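Local atomic coordinates of uncharacterized protein BAD_0989 (Bifidobacterium adolescentis ATCC 15703, PDB entry 3CYM), a protein that is of uncharacterised function but probably acts as a 3'-5' exonuclease on nucleic acids. Residues A348-R362 with P390-P402. Residues are numbered along the deposited sequence; the frame is centred on the assembly and turned at random.
Sequences APKSIRVWKERYPER and PQYLRNLCWTDEP
An aromatic cluster of Trp355, Tyr359 and Trp398 fills the junction between residues 348-362 and 390-402. Trp398, at the centre of an inverse gamma turn, has CG anti to its backbone nitrogen (chi1 -166°), which swings the indole across to the other segment. One face takes CH-pi contacts from Ala348 CA and Pro349 CD, the latter 3.5 Å from the centroid of the six-membered ring. Over the opposite face stands Arg362, its guanidinium nearly perpendicular to the indole (83°); NH1 makes the approach, 3.5 Å from Trp398 CE2, in a cation-pi contact. The indole's benzo edge points at the faces of Trp355 and Tyr359 in two edge-to-face pairs, with Trp398 CH2 3.4 Å from Tyr359 CD2. Arg362, extended from CG to NE, also forms a side-on, two-pronged salt bridge with Asp400: NE binds OD2 at 2.8 Å and NH2 binds OD1 at 2.9 Å, both from above the carboxylate plane.

These elements belong to the helical, HRDC-like C-terminal domain of the exonuclease family, and the contact joins residues 348-362 to helix 390-397 and the loop after it. Trp355 NE1 donates in its ring plane to Pro349 O, holding the indole against the loop before helix 352-358, while its CH2 edge abuts Arg394 O and the Cys397 backbone; Leu363 and Leu366 of helix 360-380 also touch it.

Ala348 N donates to Asn395 OD1 (2.9 Å) and Gln391 NE2 to Ala348 O (2.9 Å). Gln391 NE2 also reaches Asn395 OD1, from the opposite face of that amide to Ala348 N, and Gln414 takes Asn395 ND2, fixing the amide's rotation. Arg394, bent at chi3 (-81°), holds Gln391 OE1 with both NE and NH2 and lays one guanidinium face against Lys350 CA.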
# COMPACT_ATOMS: atom_id res chain seq x y z
N ALA A 348 21.78 7.42 1.14
CA ALA A 348 22.45 6.65 2.19
C ALA A 348 21.91 5.23 2.32
O ALA A 348 20.72 5.00 2.07
CB ALA A 348 22.27 7.37 3.51
N PRO A 349 22.78 4.27 2.71
CA PRO A 349 22.34 2.94 3.16
C PRO A 349 21.43 3.03 4.38
O PRO A 349 21.67 3.84 5.27
CB PRO A 349 23.65 2.24 3.53
CG PRO A 349 24.64 3.34 3.72
CD PRO A 349 24.25 4.36 2.72
N LYS A 350 20.38 2.21 4.40
CA LYS A 350 19.44 2.17 5.53
C LYS A 350 20.04 1.41 6.71
O LYS A 350 19.63 1.61 7.86
CB LYS A 350 18.11 1.52 5.12
CG LYS A 350 17.47 2.10 3.87
CD LYS A 350 16.52 1.10 3.25
CE LYS A 350 16.31 1.39 1.77
NZ LYS A 350 15.80 0.19 1.05
N SER A 351 21.00 0.54 6.42
CA SER A 351 21.61 -0.33 7.42
C SER A 351 22.69 0.41 8.20
O SER A 351 23.65 0.91 7.61
CB SER A 351 22.18 -1.58 6.73
OG SER A 351 22.70 -2.51 7.67
N ILE A 352 22.53 0.47 9.52
CA ILE A 352 23.51 1.12 10.40
C ILE A 352 24.82 0.34 10.43
O ILE A 352 25.90 0.92 10.59
CB ILE A 352 22.94 1.37 11.85
CG1 ILE A 352 21.71 2.31 11.81
CG2 ILE A 352 24.01 1.90 12.83
CD1 ILE A 352 21.97 3.75 11.30
N ARG A 353 24.72 -0.98 10.21
CA ARG A 353 25.89 -1.86 10.10
C ARG A 353 26.89 -1.39 9.04
O ARG A 353 28.09 -1.39 9.30
CB ARG A 353 25.48 -3.31 9.79
CG ARG A 353 24.33 -3.83 10.63
CD ARG A 353 23.77 -5.11 10.03
NE ARG A 353 24.40 -6.30 10.59
CZ ARG A 353 25.11 -7.19 9.90
NH1 ARG A 353 25.29 -7.05 8.59
NH2 ARG A 353 25.64 -8.24 10.53
N VAL A 354 26.37 -0.99 7.88
CA VAL A 354 27.17 -0.44 6.78
C VAL A 354 27.85 0.88 7.19
O VAL A 354 29.05 1.05 6.96
CB VAL A 354 26.32 -0.20 5.50
CG1 VAL A 354 27.18 0.32 4.34
CG2 VAL A 354 25.60 -1.47 5.11
N TRP A 355 27.07 1.78 7.80
CA TRP A 355 27.59 3.03 8.35
C TRP A 355 28.71 2.77 9.35
O TRP A 355 29.76 3.37 9.25
CB TRP A 355 26.48 3.82 9.06
CG TRP A 355 25.50 4.53 8.18
CD1 TRP A 355 24.50 3.96 7.43
CD2 TRP A 355 25.39 5.95 7.99
NE1 TRP A 355 23.79 4.94 6.77
CE2 TRP A 355 24.31 6.16 7.10
CE3 TRP A 355 26.10 7.05 8.47
CZ2 TRP A 355 23.93 7.44 6.68
CZ3 TRP A 355 25.71 8.33 8.06
CH2 TRP A 355 24.63 8.51 7.18
N LYS A 356 28.47 1.86 10.30
CA LYS A 356 29.41 1.56 11.39
C LYS A 356 30.72 0.95 10.89
O LYS A 356 31.80 1.33 11.35
CB LYS A 356 28.74 0.64 12.41
CG LYS A 356 29.48 0.50 13.74
CD LYS A 356 28.61 -0.21 14.77
CE LYS A 356 29.23 -0.15 16.17
NZ LYS A 356 30.23 -1.22 16.38
N GLU A 357 30.61 0.02 9.95
CA GLU A 357 31.77 -0.70 9.42
C GLU A 357 32.62 0.15 8.49
O GLU A 357 33.85 0.12 8.56
CB GLU A 357 31.32 -1.99 8.72
CG GLU A 357 32.43 -2.99 8.44
CD GLU A 357 31.97 -4.16 7.59
OE1 GLU A 357 32.69 -4.52 6.63
OE2 GLU A 357 30.90 -4.73 7.87
N ARG A 358 31.97 0.93 7.62
CA ARG A 358 32.65 1.62 6.52
C ARG A 358 32.86 3.14 6.71
O ARG A 358 33.84 3.70 6.20
CB ARG A 358 31.88 1.39 5.21
CG ARG A 358 31.67 -0.06 4.83
CD ARG A 358 32.69 -0.50 3.80
NE ARG A 358 32.08 -1.42 2.84
CZ ARG A 358 32.11 -2.74 2.95
NH1 ARG A 358 32.73 -3.31 3.98
NH2 ARG A 358 31.53 -3.49 2.03
N TYR A 359 31.94 3.80 7.42
CA TYR A 359 31.98 5.25 7.62
C TYR A 359 31.67 5.63 9.07
O TYR A 359 30.63 6.23 9.34
CB TYR A 359 30.98 5.96 6.68
CG TYR A 359 31.25 5.75 5.20
CD1 TYR A 359 32.05 6.64 4.49
CD2 TYR A 359 30.69 4.67 4.52
CE1 TYR A 359 32.30 6.45 3.12
CE2 TYR A 359 30.93 4.47 3.16
CZ TYR A 359 31.73 5.37 2.47
OH TYR A 359 31.97 5.17 1.13
N PRO A 360 32.58 5.28 10.02
CA PRO A 360 32.28 5.51 11.43
C PRO A 360 32.18 6.99 11.79
O PRO A 360 31.44 7.34 12.71
CB PRO A 360 33.46 4.86 12.16
CG PRO A 360 34.11 3.97 11.15
CD PRO A 360 33.92 4.69 9.86
N GLU A 361 32.91 7.83 11.06
CA GLU A 361 32.92 9.28 11.27
C GLU A 361 31.61 9.93 10.85
O GLU A 361 31.14 10.85 11.51
CB GLU A 361 34.10 9.93 10.53
CG GLU A 361 35.46 9.73 11.21
CD GLU A 361 36.04 8.34 11.00
OE1 GLU A 361 36.44 7.70 12.01
OE2 GLU A 361 36.09 7.87 9.84
N ARG A 362 31.04 9.46 9.74
CA ARG A 362 29.71 9.88 9.30
C ARG A 362 28.63 9.45 10.30
O ARG A 362 27.69 10.20 10.56
CB ARG A 362 29.39 9.32 7.90
CG ARG A 362 30.14 10.00 6.76
CD ARG A 362 29.77 9.43 5.39
NE ARG A 362 30.63 9.95 4.32
CZ ARG A 362 30.51 9.64 3.03
NH1 ARG A 362 29.56 8.81 2.61
NH2 ARG A 362 31.34 10.17 2.15
N PRO A 390 13.10 9.03 8.77
CA PRO A 390 14.44 8.59 9.15
C PRO A 390 15.45 8.62 8.01
O PRO A 390 16.60 8.98 8.25
CB PRO A 390 14.19 7.16 9.62
CG PRO A 390 12.85 7.26 10.26
CD PRO A 390 12.08 8.10 9.29
N GLN A 391 15.02 8.28 6.80
CA GLN A 391 15.90 8.29 5.61
C GLN A 391 16.43 9.68 5.24
O GLN A 391 17.56 9.80 4.72
CB GLN A 391 15.21 7.62 4.41
CG GLN A 391 16.13 7.29 3.22
CD GLN A 391 17.25 6.30 3.56
OE1 GLN A 391 17.07 5.40 4.37
NE2 GLN A 391 18.39 6.46 2.92
N TYR A 392 15.65 10.73 5.51
CA TYR A 392 16.08 12.09 5.18
C TYR A 392 17.28 12.53 6.04
O TYR A 392 18.18 13.22 5.55
CB TYR A 392 14.92 13.09 5.28
CG TYR A 392 13.72 12.81 4.37
CD1 TYR A 392 13.84 12.02 3.21
CD2 TYR A 392 12.47 13.36 4.65
CE1 TYR A 392 12.75 11.77 2.40
CE2 TYR A 392 11.37 13.12 3.82
CZ TYR A 392 11.52 12.33 2.71
OH TYR A 392 10.44 12.09 1.90
N LEU A 393 17.30 12.09 7.30
CA LEU A 393 18.43 12.34 8.22
C LEU A 393 19.67 11.55 7.84
O LEU A 393 20.79 12.03 8.02
CB LEU A 393 18.04 11.98 9.66
CG LEU A 393 16.74 12.52 10.24
CD1 LEU A 393 16.46 11.85 11.58
CD2 LEU A 393 16.80 14.01 10.39
N ARG A 394 19.47 10.33 7.37
CA ARG A 394 20.54 9.49 6.84
C ARG A 394 21.16 10.09 5.57
O ARG A 394 22.39 10.20 5.46
CB ARG A 394 20.02 8.07 6.55
CG ARG A 394 19.57 7.31 7.79
CD ARG A 394 19.47 5.81 7.52
NE ARG A 394 18.22 5.45 6.86
CZ ARG A 394 17.11 5.07 7.48
NH1 ARG A 394 17.07 5.01 8.81
NH2 ARG A 394 16.03 4.76 6.78
N ASN A 395 20.32 10.49 4.62
CA ASN A 395 20.77 11.18 3.41
C ASN A 395 21.58 12.45 3.73
O ASN A 395 22.63 12.68 3.13
CB ASN A 395 19.58 11.49 2.48
CG ASN A 395 18.99 10.23 1.83
OD1 ASN A 395 19.54 9.12 1.96
ND2 ASN A 395 17.87 10.39 1.13
N LEU A 396 21.10 13.24 4.70
CA LEU A 396 21.76 14.47 5.17
C LEU A 396 23.17 14.25 5.73
O LEU A 396 24.08 15.04 5.48
CB LEU A 396 20.88 15.16 6.21
CG LEU A 396 21.35 16.39 6.99
CD1 LEU A 396 21.30 17.68 6.17
CD2 LEU A 396 20.50 16.54 8.24
N CYS A 397 23.34 13.16 6.47
CA CYS A 397 24.61 12.85 7.11
C CYS A 397 25.52 11.99 6.22
O CYS A 397 26.66 11.70 6.58
CB CYS A 397 24.37 12.20 8.47
SG CYS A 397 23.51 13.30 9.61
N TRP A 398 25.01 11.61 5.05
CA TRP A 398 25.77 10.82 4.08
C TRP A 398 26.74 11.69 3.28
O TRP A 398 26.60 11.88 2.07
CB TRP A 398 24.82 10.06 3.15
CG TRP A 398 25.48 8.97 2.36
CD1 TRP A 398 25.52 8.88 1.00
CD2 TRP A 398 26.20 7.84 2.87
NE1 TRP A 398 26.22 7.75 0.63
CE2 TRP A 398 26.65 7.10 1.75
CE3 TRP A 398 26.51 7.37 4.15
CZ2 TRP A 398 27.38 5.92 1.88
CZ3 TRP A 398 27.24 6.20 4.28
CH2 TRP A 398 27.66 5.49 3.15
N THR A 399 27.74 12.20 3.99
CA THR A 399 28.68 13.19 3.47
C THR A 399 29.89 13.29 4.41
O THR A 399 29.79 13.05 5.62
CB THR A 399 28.00 14.59 3.29
OG1 THR A 399 28.99 15.56 2.92
CG2 THR A 399 27.31 15.04 4.57
N ASP A 400 31.03 13.65 3.84
CA ASP A 400 32.22 13.92 4.64
C ASP A 400 32.34 15.42 4.97
O ASP A 400 33.31 15.86 5.59
CB ASP A 400 33.47 13.39 3.94
CG ASP A 400 33.50 11.87 3.89
OD1 ASP A 400 33.95 11.32 2.86
OD2 ASP A 400 33.06 11.21 4.86
N GLU A 401 31.33 16.18 4.55
CA GLU A 401 31.25 17.61 4.81
C GLU A 401 29.86 17.99 5.38
O GLU A 401 29.14 18.76 4.75
CB GLU A 401 31.52 18.39 3.52
CG GLU A 401 32.93 18.26 2.95
CD GLU A 401 32.99 18.49 1.45
OE1 GLU A 401 32.16 17.93 0.71
OE2 GLU A 401 33.89 19.23 0.99
N PRO A 402 29.50 17.46 6.58
CA PRO A 402 28.12 17.69 7.05
C PRO A 402 27.87 19.12 7.53
O PRO A 402 26.73 19.57 7.55
CB PRO A 402 27.97 16.71 8.22
CG PRO A 402 29.34 16.53 8.74
CD PRO A 402 30.27 16.66 7.55